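Local atomic coordinates of transcriptional regulator, TetR family (Legionella pneumophila subsp. pneumophila str. Philadelphia 1, PDB entry 3ON4), a protein that probably binds DNA through an N-terminal helix-turn-helix and regulates transcription, as other members of the TetR family do. Residues A[31-36]-A[46-51]; A[82-87]-A[139-144]. All coordinates share one frame; numbering follows the deposited sequence.

Contact 1. Residues A[31-36]-A[46-51]; sequences FSFKDI and SIHYHF
With chi1 at -81°, F33 sets its ring beside its own backbone N and out toward I47, a residue that faces it in turn and holds CG2 anti to the backbone N; together these place that methyl over the F33 ring. These two residues join the helices 33-40 and 44-50 of the predicted helix-turn-helix, the DNA-binding unit of the TetR family. The methyl sits over the centre of the ring: I47 CG2 is 3.5 Å from the F33 centroid, 14° off the ring normal, which meets the geometry of a CH-pi contact. The other branch of I47 runs past the phenyl to helix 33-40, where CD1 reaches I36 CB at 3.6 Å, so I47 touches both F33 and I36.

H48 approaches the F33 ring obliquely, with planes at 54°, in neither a stack nor an edge-to-face pair. From the imidazole's side the geometry is clearer, because F33 CD2 stands over the centre of its face, 3.4 Å above the plane. L57 of helix 54-77 also packs on F33, I36 and F51. The start of helix 33-40 is fixed by a capping box in which D35 N donates to S32 OG and S32 N to D35 OD2. At the rim of the phenyl, close to its plane, the backbone carbonyl F51 O lies 3.3 Å from F33 CE2.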
ATOM      1  N   PHE A  31      14.245  -8.985  -2.215  1.00 18.31           N
ATOM      2  CA  PHE A  31      15.254  -9.677  -1.426  1.00 18.44           C
ATOM      3  C   PHE A  31      15.485 -11.043  -2.044  1.00 18.11           C
ATOM      4  O   PHE A  31      14.662 -11.530  -2.824  1.00 17.51           O
ATOM      5  CB  PHE A  31      14.832  -9.830   0.030  1.00 17.21           C
ATOM      6  CG  PHE A  31      13.972 -11.040   0.273  1.00 19.00           C
ATOM      7  CD1 PHE A  31      12.628 -11.021  -0.036  1.00 17.99           C
ATOM      8  CD2 PHE A  31      14.532 -12.216   0.765  1.00 21.90           C
ATOM      9  CE1 PHE A  31      11.827 -12.154   0.146  1.00 20.19           C
ATOM     10  CE2 PHE A  31      13.744 -13.369   0.933  1.00 22.94           C
ATOM     11  CZ  PHE A  31      12.391 -13.327   0.640  1.00 21.88           C
ATOM     12  N   SER A  32      16.598 -11.658  -1.682  1.00 17.99           N
ATOM     13  CA  SER A  32      16.969 -12.976  -2.184  1.00 19.63           C
ATOM     14  C   SER A  32      17.457 -13.851  -1.030  1.00 18.48           C
ATOM     15  O   SER A  32      17.791 -13.357   0.029  1.00 17.14           O
ATOM     16  CB  SER A  32      18.085 -12.844  -3.219  1.00 22.49           C
ATOM     17  OG  SER A  32      19.312 -12.512  -2.586  1.00 24.63           O
ATOM     18  N   PHE A  33      17.533 -15.147  -1.256  1.00 19.29           N
ATOM     19  CA  PHE A  33      18.150 -16.050  -0.269  1.00 19.75           C
ATOM     20  C   PHE A  33      19.575 -15.629   0.080  1.00 20.58           C
ATOM     21  O   PHE A  33      20.005 -15.744   1.230  1.00 20.11           O
ATOM     22  CB  PHE A  33      18.172 -17.466  -0.815  1.00 21.18           C
ATOM     23  CG  PHE A  33      16.866 -18.196  -0.662  1.00 21.86           C
ATOM     24  CD1 PHE A  33      15.670 -17.515  -0.417  1.00 21.98           C
ATOM     25  CD2 PHE A  33      16.835 -19.580  -0.768  1.00 24.31           C
ATOM     26  CE1 PHE A  33      14.475 -18.205  -0.288  1.00 20.96           C
ATOM     27  CE2 PHE A  33      15.636 -20.269  -0.628  1.00 26.34           C
ATOM     28  CZ  PHE A  33      14.457 -19.578  -0.397  1.00 22.80           C
ATOM     29  N   LYS A  34      20.310 -15.145  -0.915  1.00 21.99           N
ATOM     30  CA  LYS A  34      21.679 -14.665  -0.675  1.00 23.62           C
ATOM     31  C   LYS A  34      21.710 -13.498   0.329  1.00 22.42           C
ATOM     32  O   LYS A  34      22.604 -13.425   1.157  1.00 23.16           O
ATOM     33  CB  LYS A  34      22.317 -14.223  -1.989  1.00 25.81           C
ATOM     34  CG  LYS A  34      23.720 -13.695  -1.844  1.00 30.91           C
ATOM     35  CD  LYS A  34      24.681 -14.757  -1.330  1.00 33.10           C
ATOM     36  CE  LYS A  34      26.128 -14.345  -1.555  1.00 36.15           C
ATOM     37  NZ  LYS A  34      27.009 -15.415  -1.071  1.00 36.93           N
ATOM     38  N   ASP A  35      20.750 -12.587   0.234  1.00 21.07           N
ATOM     39  CA  ASP A  35      20.644 -11.513   1.224  1.00 21.40           C
ATOM     40  C   ASP A  35      20.528 -12.064   2.649  1.00 20.39           C
ATOM     41  O   ASP A  35      21.115 -11.500   3.600  1.00 21.02           O
ATOM     42  CB  ASP A  35      19.444 -10.612   0.950  1.00 19.96           C
ATOM     43  CG  ASP A  35      19.600  -9.784  -0.305  1.00 23.98           C
ATOM     44  OD1 ASP A  35      20.735  -9.371  -0.618  1.00 23.74           O
ATOM     45  OD2 ASP A  35      18.567  -9.540  -0.970  1.00 24.30           O
ATOM     46  N   ILE A  36      19.736 -13.123   2.811  1.00 18.54           N
ATOM     47  CA  ILE A  36      19.507 -13.717   4.136  1.00 18.44           C
ATOM     48  C   ILE A  36      20.785 -14.380   4.631  1.00 19.09           C
ATOM     49  O   ILE A  36      21.184 -14.185   5.776  1.00 18.66           O
ATOM     50  CB  ILE A  36      18.378 -14.775   4.126  1.00 18.39           C
ATOM     51  CG1 ILE A  36      17.043 -14.125   3.769  1.00 18.22           C
ATOM     52  CG2 ILE A  36      18.279 -15.476   5.474  1.00 17.82           C
ATOM     53  CD1 ILE A  36      15.905 -15.118   3.709  1.00 20.82           C
ATOM     54  N   SER A  46      21.786 -23.763   3.113  1.00 30.76           N
ATOM     55  CA  SER A  46      21.016 -24.055   4.336  1.00 30.18           C
ATOM     56  C   SER A  46      19.617 -23.408   4.282  1.00 27.10           C
ATOM     57  O   SER A  46      18.692 -23.859   4.953  1.00 28.79           O
ATOM     58  CB  SER A  46      21.766 -23.577   5.602  1.00 30.40           C
ATOM     59  OG  SER A  46      22.985 -24.316   5.772  1.00 34.94           O
ATOM     60  N   ILE A  47      19.463 -22.353   3.491  1.00 24.88           N
ATOM     61  CA  ILE A  47      18.145 -21.729   3.309  1.00 23.03           C
ATOM     62  C   ILE A  47      17.287 -22.617   2.403  1.00 25.42           C
ATOM     63  O   ILE A  47      16.153 -22.962   2.773  1.00 25.53           O
ATOM     64  CB  ILE A  47      18.245 -20.298   2.782  1.00 23.18           C
ATOM     65  CG1 ILE A  47      19.167 -19.464   3.706  1.00 23.05           C
ATOM     66  CG2 ILE A  47      16.833 -19.655   2.666  1.00 20.10           C
ATOM     67  CD1 ILE A  47      19.502 -18.087   3.189  1.00 25.85           C
ATOM     68  N   HIS A  48      17.857 -23.031   1.258  1.00 27.54           N
ATOM     69  CA  HIS A  48      17.182 -23.920   0.304  1.00 31.36           C
ATOM     70  C   HIS A  48      16.776 -25.229   0.968  1.00 33.62           C
ATOM     71  O   HIS A  48      15.786 -25.860   0.590  1.00 35.91           O
ATOM     72  CB  HIS A  48      18.075 -24.214  -0.903  1.00 35.88           C
ATOM     73  CG  HIS A  48      18.266 -23.041  -1.814  1.00 36.41           C
ATOM     74  ND1 HIS A  48      17.286 -22.596  -2.678  1.00 40.04           N
ATOM     75  CD2 HIS A  48      19.337 -22.239  -2.017  1.00 37.79           C
ATOM     76  CE1 HIS A  48      17.748 -21.567  -3.368  1.00 42.36           C
ATOM     77  NE2 HIS A  48      18.988 -21.326  -2.981  1.00 39.66           N
ATOM     78  N   TYR A  49      17.551 -25.626   1.968  1.00 34.29           N
ATOM     79  CA  TYR A  49      17.292 -26.830   2.739  1.00 37.93           C
ATOM     80  C   TYR A  49      15.905 -26.806   3.390  1.00 36.47           C
ATOM     81  O   TYR A  49      15.104 -27.718   3.213  1.00 39.78           O
ATOM     82  CB  TYR A  49      18.371 -26.962   3.812  1.00 39.40           C
ATOM     83  CG  TYR A  49      18.327 -28.256   4.545  1.00 45.44           C
ATOM     84  CD1 TYR A  49      17.498 -28.415   5.643  1.00 47.14           C
ATOM     85  CD2 TYR A  49      19.107 -29.325   4.140  1.00 55.19           C
ATOM     86  CE1 TYR A  49      17.440 -29.596   6.318  1.00 54.65           C
ATOM     87  CE2 TYR A  49      19.060 -30.534   4.810  1.00 62.76           C
ATOM     88  CZ  TYR A  49      18.223 -30.658   5.895  1.00 63.18           C
ATOM     89  OH  TYR A  49      18.181 -31.830   6.568  1.00 73.63           O
ATOM     90  N   HIS A  50      15.634 -25.749   4.141  1.00 31.59           N
ATOM     91  CA  HIS A  50      14.346 -25.567   4.807  1.00 30.87           C
ATOM     92  C   HIS A  50      13.265 -25.049   3.858  1.00 28.44           C
ATOM     93  O   HIS A  50      12.105 -25.353   4.043  1.00 29.32           O
ATOM     94  CB  HIS A  50      14.490 -24.589   5.983  1.00 29.00           C
ATOM     95  CG  HIS A  50      15.361 -25.099   7.094  1.00 33.73           C
ATOM     96  ND1 HIS A  50      14.919 -26.018   8.025  1.00 39.03           N
ATOM     97  CD2 HIS A  50      16.647 -24.821   7.418  1.00 33.68           C
ATOM     98  CE1 HIS A  50      15.897 -26.278   8.875  1.00 41.83           C
ATOM     99  NE2 HIS A  50      16.957 -25.571   8.525  1.00 38.50           N
ATOM    100  N   PHE A  51      13.662 -24.276   2.842  1.00 24.58           N
ATOM    101  CA  PHE A  51      12.723 -23.639   1.926  1.00 22.36           C
ATOM    102  C   PHE A  51      13.226 -23.835   0.506  1.00 23.07           C
ATOM    103  O   PHE A  51      13.979 -23.005  -0.001  1.00 22.69           O
ATOM    104  CB  PHE A  51      12.594 -22.147   2.285  1.00 20.76           C
ATOM    105  CG  PHE A  51      12.248 -21.915   3.721  1.00 20.17           C
ATOM    106  CD1 PHE A  51      10.978 -22.177   4.186  1.00 18.35           C
ATOM    107  CD2 PHE A  51      13.214 -21.500   4.632  1.00 21.67           C
ATOM    108  CE1 PHE A  51      10.646 -21.984   5.513  1.00 21.27           C
ATOM    109  CE2 PHE A  51      12.883 -21.310   5.965  1.00 20.49           C
ATOM    110  CZ  PHE A  51      11.589 -21.552   6.398  1.00 22.62           C
TER

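Contact 2. Residues A[82-87]-A[139-144]; sequences LSAKEK and KGVLET
A84 and V141 point their side chains at each other where the start of helix 84-98 meets the last turns of helix 121-144, a helix-helix contact in the all-helical C-terminal domain of this TetR-family protein. Their CA atoms are 5.8 Å apart, a close approach consistent with the small methyl of A84. V141 holds CG1 anti to its backbone N (chi1 170°), and this branch does the touching: A84 CB lies 4.0 Å from V141 CG1, while A84 O is 3.6 Å from the same methyl. One turn along, K87 also faces V141 and meets it through the base of its chain, with K87 CB 4.0 Å from V141 CG1. Beyond CG the lysine is extended, and its NZ makes a weak hydrogen bond to S77 O.

The first turn of helix 84-98 is held by a capping box on S83 and E86. E86 N donates to S83 OG, and S83 N returns a nearly straight bond (170°) to E86 OE1, met on the anti side of the carboxylate. T144 borders the contact through its hydroxyl: T144 OG1 is 4.0 Å from A84 CB.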
ATOM      1  N   LEU A  82     -10.740  -3.387  28.816  1.00 37.72           N
ATOM      2  CA  LEU A  82     -10.717  -2.475  27.679  1.00 35.92           C
ATOM      3  C   LEU A  82     -12.098  -2.316  27.062  1.00 35.73           C
ATOM      4  O   LEU A  82     -12.824  -3.286  26.867  1.00 35.88           O
ATOM      5  CB  LEU A  82      -9.752  -2.970  26.590  1.00 34.44           C
ATOM      6  CG  LEU A  82      -8.279  -3.100  27.003  1.00 35.13           C
ATOM      7  CD1 LEU A  82      -7.460  -3.548  25.819  1.00 31.88           C
ATOM      8  CD2 LEU A  82      -7.726  -1.786  27.583  1.00 36.34           C
ATOM      9  N   SER A  83     -12.449  -1.074  26.734  1.00 35.58           N
ATOM     10  CA  SER A  83     -13.662  -0.793  25.972  1.00 34.99           C
ATOM     11  C   SER A  83     -13.401  -1.231  24.519  1.00 32.82           C
ATOM     12  O   SER A  83     -12.248  -1.445  24.136  1.00 29.72           O
ATOM     13  CB  SER A  83     -13.949   0.701  26.019  1.00 35.24           C
ATOM     14  OG  SER A  83     -12.955   1.383  25.257  1.00 33.65           O
ATOM     15  N   ALA A  84     -14.457  -1.345  23.704  1.00 32.46           N
ATOM     16  CA  ALA A  84     -14.272  -1.666  22.287  1.00 30.45           C
ATOM     17  C   ALA A  84     -13.352  -0.659  21.601  1.00 28.97           C
ATOM     18  O   ALA A  84     -12.466  -1.016  20.822  1.00 26.15           O
ATOM     19  CB  ALA A  84     -15.606  -1.729  21.569  1.00 31.26           C
ATOM     20  N   LYS A  85     -13.564   0.610  21.901  1.00 29.40           N
ATOM     21  CA  LYS A  85     -12.749   1.671  21.339  1.00 28.61           C
ATOM     22  C   LYS A  85     -11.303   1.495  21.747  1.00 27.47           C
ATOM     23  O   LYS A  85     -10.417   1.651  20.927  1.00 27.20           O
ATOM     24  CB  LYS A  85     -13.242   3.031  21.828  1.00 30.23           C
ATOM     25  CG  LYS A  85     -12.524   4.199  21.214  1.00 31.27           C
ATOM     26  CD  LYS A  85     -13.226   5.490  21.601  1.00 33.66           C
ATOM     27  CE  LYS A  85     -12.664   6.655  20.841  1.00 34.45           C
ATOM     28  NZ  LYS A  85     -13.450   7.884  21.118  1.00 36.13           N
ATOM     29  N   GLU A  86     -11.066   1.164  23.007  1.00 28.36           N
ATOM     30  CA  GLU A  86      -9.698   0.959  23.484  1.00 28.28           C
ATOM     31  C   GLU A  86      -9.050  -0.245  22.791  1.00 26.51           C
ATOM     32  O   GLU A  86      -7.852  -0.234  22.543  1.00 26.58           O
ATOM     33  CB  GLU A  86      -9.677   0.791  25.006  1.00 29.80           C
ATOM     34  CG  GLU A  86      -9.899   2.098  25.805  1.00 32.66           C
ATOM     35  CD  GLU A  86     -10.081   1.880  27.300  1.00 36.65           C
ATOM     36  OE1 GLU A  86     -10.657   0.853  27.726  1.00 38.06           O
ATOM     37  OE2 GLU A  86      -9.674   2.767  28.072  1.00 42.40           O
ATOM     38  N   LYS A  87      -9.835  -1.274  22.479  1.00 26.30           N
ATOM     39  CA  LYS A  87      -9.302  -2.457  21.765  1.00 25.54           C
ATOM     40  C   LYS A  87      -8.806  -2.089  20.350  1.00 24.20           C
ATOM     41  O   LYS A  87      -7.743  -2.544  19.899  1.00 22.18           O
ATOM     42  CB  LYS A  87     -10.350  -3.574  21.707  1.00 26.56           C
ATOM     43  CG  LYS A  87     -10.662  -4.203  23.071  1.00 27.77           C
ATOM     44  CD  LYS A  87     -11.766  -5.247  22.982  1.00 30.84           C
ATOM     45  CE  LYS A  87     -12.051  -5.847  24.353  1.00 33.75           C
ATOM     46  NZ  LYS A  87     -13.360  -6.554  24.420  1.00 37.10           N
ATOM     47  N   LYS A 139     -14.359  -6.338  12.970  1.00 21.38           N
ATOM     48  CA  LYS A 139     -15.820  -6.449  12.886  1.00 23.95           C
ATOM     49  C   LYS A 139     -16.415  -6.971  14.183  1.00 24.38           C
ATOM     50  O   LYS A 139     -17.404  -6.426  14.700  1.00 25.37           O
ATOM     51  CB  LYS A 139     -16.223  -7.391  11.747  1.00 24.81           C
ATOM     52  CG  LYS A 139     -17.732  -7.683  11.633  1.00 30.03           C
ATOM     53  CD  LYS A 139     -17.906  -8.894  10.718  1.00 35.64           C
ATOM     54  CE  LYS A 139     -19.326  -9.311  10.566  1.00 39.68           C
ATOM     55  NZ  LYS A 139     -19.431 -10.800  10.437  1.00 43.62           N
ATOM     56  N   GLY A 140     -15.814  -8.030  14.714  1.00 25.17           N
ATOM     57  CA  GLY A 140     -16.279  -8.610  15.992  1.00 26.87           C
ATOM     58  C   GLY A 140     -16.209  -7.651  17.177  1.00 27.18           C
ATOM     59  O   GLY A 140     -17.151  -7.575  17.981  1.00 28.78           O
ATOM     60  N   VAL A 141     -15.100  -6.934  17.302  1.00 26.15           N
ATOM     61  CA  VAL A 141     -14.927  -5.944  18.370  1.00 27.23           C
ATOM     62  C   VAL A 141     -16.006  -4.863  18.234  1.00 28.21           C
ATOM     63  O   VAL A 141     -16.657  -4.473  19.211  1.00 28.80           O
ATOM     64  CB  VAL A 141     -13.498  -5.303  18.318  1.00 25.83           C
ATOM     65  CG1 VAL A 141     -13.413  -4.118  19.248  1.00 27.79           C
ATOM     66  CG2 VAL A 141     -12.420  -6.329  18.699  1.00 25.88           C
ATOM     67  N   LEU A 142     -16.210  -4.404  17.003  1.00 28.10           N
ATOM     68  CA  LEU A 142     -17.182  -3.350  16.719  1.00 29.82           C
ATOM     69  C   LEU A 142     -18.617  -3.780  16.967  1.00 31.89           C
ATOM     70  O   LEU A 142     -19.444  -2.971  17.394  1.00 33.29           O
ATOM     71  CB  LEU A 142     -17.014  -2.838  15.276  1.00 28.18           C
ATOM     72  CG  LEU A 142     -15.736  -2.060  14.953  1.00 28.38           C
ATOM     73  CD1 LEU A 142     -15.622  -1.888  13.433  1.00 27.49           C
ATOM     74  CD2 LEU A 142     -15.696  -0.705  15.643  1.00 29.17           C
ATOM     75  N   GLU A 143     -18.919  -5.052  16.722  1.00 33.32           N
ATOM     76  CA  GLU A 143     -20.236  -5.604  17.062  1.00 36.59           C
ATOM     77  C   GLU A 143     -20.486  -5.608  18.567  1.00 37.79           C
ATOM     78  O   GLU A 143     -21.617  -5.355  19.005  1.00 39.23           O
ATOM     79  CB  GLU A 143     -20.412  -7.007  16.489  1.00 37.62           C
ATOM     80  CG  GLU A 143     -20.611  -7.008  14.988  1.00 39.36           C
ATOM     81  CD  GLU A 143     -20.629  -8.399  14.382  1.00 45.16           C
ATOM     82  OE1 GLU A 143     -20.039  -9.337  14.971  1.00 48.81           O
ATOM     83  OE2 GLU A 143     -21.251  -8.556  13.310  1.00 50.11           O
ATOM     84  N   THR A 144     -19.439  -5.845  19.363  1.00 37.58           N
ATOM     85  CA  THR A 144     -19.552  -5.717  20.831  1.00 39.61           C
ATOM     86  C   THR A 144     -19.795  -4.270  21.259  1.00 40.16           C
ATOM     87  O   THR A 144     -20.283  -4.016  22.354  1.00 40.68           O
ATOM     88  CB  THR A 144     -18.323  -6.252  21.603  1.00 39.18           C
ATOM     89  OG1 THR A 144     -17.188  -5.402  21.376  1.00 38.18           O
ATOM     90  CG2 THR A 144     -18.016  -7.704  21.204  1.00 39.46           C
TER

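How the contacts relate
Contact 1 and contact 2 are separate packing sites on opposite sides of the chain's centre. Their centres are 40 Å apart and their nearest atoms about 29 Å, so the two do not touch. Contact 1 belongs to the predicted DNA-binding unit, whereas contact 2 lies in the C-terminal domain; along the chain the first closes before the second opens. Helix 54-77 runs between them: L57 packs at contact 1, and I76, near the other end, touches L82 and K87 of contact 2. The sodium ion bound at S114 and D115 involves residues of neither contact, and the other chain of the assembly touches none of the four segments.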